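Local coordinates for BH1974 protein (Bacillus halodurans, PDB 3ON5) that belongs to the XdhC/CoxI family and probably helps to mature or supply the molybdenum cofactor of xanthine dehydrogenase-type enzymes rather than oxidising purines itself, at residues L67-G71 and C72-D76. Sequence-based numbering, arbitrary orientation.
Sequences LLSGG and CLETD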
# COMPACT_ATOMS: atom_id res chain seq x y z
N LEU A 67 -8.23 14.62 -11.98
CA LEU A 67 -9.56 14.63 -11.33
C LEU A 67 -10.35 15.81 -11.88
O LEU A 67 -9.76 16.77 -12.39
CB LEU A 67 -9.58 14.62 -9.77
CG LEU A 67 -9.12 15.85 -9.01
CD1 LEU A 67 -9.82 15.97 -7.66
CD2 LEU A 67 -7.63 15.86 -8.84
N LEU A 68 -11.68 15.71 -11.79
CA LEU A 68 -12.61 16.71 -12.31
C LEU A 68 -13.52 17.27 -11.18
O LEU A 68 -13.93 18.44 -11.22
CB LEU A 68 -13.46 16.10 -13.46
CG LEU A 68 -12.71 15.50 -14.67
CD1 LEU A 68 -13.67 14.91 -15.66
CD2 LEU A 68 -11.84 16.52 -15.39
N SER A 69 -13.82 16.43 -10.17
CA SER A 69 -14.64 16.77 -9.01
C SER A 69 -13.92 16.39 -7.71
O SER A 69 -13.73 17.25 -6.84
CB SER A 69 -16.01 16.09 -9.08
OG SER A 69 -16.83 16.35 -7.95
N GLY A 70 -13.50 15.13 -7.60
CA GLY A 70 -12.86 14.59 -6.41
C GLY A 70 -13.86 13.96 -5.47
O GLY A 70 -13.48 13.50 -4.38
N GLY A 71 -15.13 13.95 -5.89
CA GLY A 71 -16.24 13.35 -5.15
C GLY A 71 -16.55 11.94 -5.62
O GLY A 71 -15.64 11.16 -5.92
N CYS A 72 -17.86 11.62 -5.68
CA CYS A 72 -18.38 10.30 -6.07
C CYS A 72 -18.76 10.27 -7.58
O CYS A 72 -19.32 9.28 -8.07
CB CYS A 72 -19.58 9.93 -5.20
SG CYS A 72 -20.84 11.23 -5.09
N LEU A 73 -18.43 11.36 -8.29
CA LEU A 73 -18.61 11.55 -9.73
C LEU A 73 -17.73 10.59 -10.52
O LEU A 73 -18.21 9.92 -11.43
CB LEU A 73 -18.26 13.01 -10.07
CG LEU A 73 -18.23 13.38 -11.54
CD1 LEU A 73 -19.23 14.40 -11.83
CD2 LEU A 73 -16.90 13.95 -11.94
N GLU A 74 -16.43 10.51 -10.13
CA GLU A 74 -15.40 9.68 -10.74
C GLU A 74 -15.79 8.21 -10.72
O GLU A 74 -15.39 7.45 -11.61
CB GLU A 74 -14.04 9.87 -10.03
CG GLU A 74 -13.33 11.20 -10.29
CD GLU A 74 -13.87 12.50 -9.74
OE1 GLU A 74 -14.76 12.48 -8.86
OE2 GLU A 74 -13.34 13.57 -10.14
N THR A 75 -16.59 7.83 -9.72
CA THR A 75 -17.09 6.48 -9.49
C THR A 75 -18.09 6.11 -10.60
O THR A 75 -18.06 4.98 -11.09
CB THR A 75 -17.71 6.39 -8.09
OG1 THR A 75 -16.83 7.00 -7.13
CG2 THR A 75 -18.00 4.95 -7.68
N ASP A 76 -18.96 7.08 -11.02
CA ASP A 76 -19.97 6.87 -12.07
C ASP A 76 -19.31 6.92 -13.46
O ASP A 76 -19.62 6.08 -14.32
CB ASP A 76 -21.10 7.91 -11.99
CG ASP A 76 -22.25 7.65 -12.95
OD1 ASP A 76 -22.81 6.53 -12.92
OD2 ASP A 76 -22.61 8.58 -13.71
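Glu-74 reaches back from the first turn of helix 73-87 and sets one carboxylate oxygen, OE2, among three successive backbone amides of the preceding loop. Three hydrogen bonds, all fairly straight, converge on it. Ser-69 N, 2.9 Å from Glu-74 OE2, takes the syn lone pair, on the side of the other oxygen. Leu-68 N comes in nearly along the C-O axis, 3.2 Å from the same OE2, while Gly-70 N lies 3.0 Å from it, also on the syn side but 31° out of the carboxylate plane. The glutamate chain bends at chi2 (70°), which turns its end back over the loop. A carboxylate suits this place: three converging N-H dipoles should favour its ionised form. Gly-70, with phi at 93°, adopts a backbone turn that glycine, lacking a CB, takes easily, and this helps the loop curl around the acid. Beside this polar grip, Leu-73 CD2 packs 3.7 Å from Ser-69 CB and 4.3 Å from Leu-68 CB. Leu-68 and Leu-73 continue inward onto Val-117 and Ile-115 of strand 113-121, apolar residues suited to a sheet face. Three successive loop amides thus converge on a buried glutamate oxygen at the strand-to-helix connection of the XdhC/CoxI-family region.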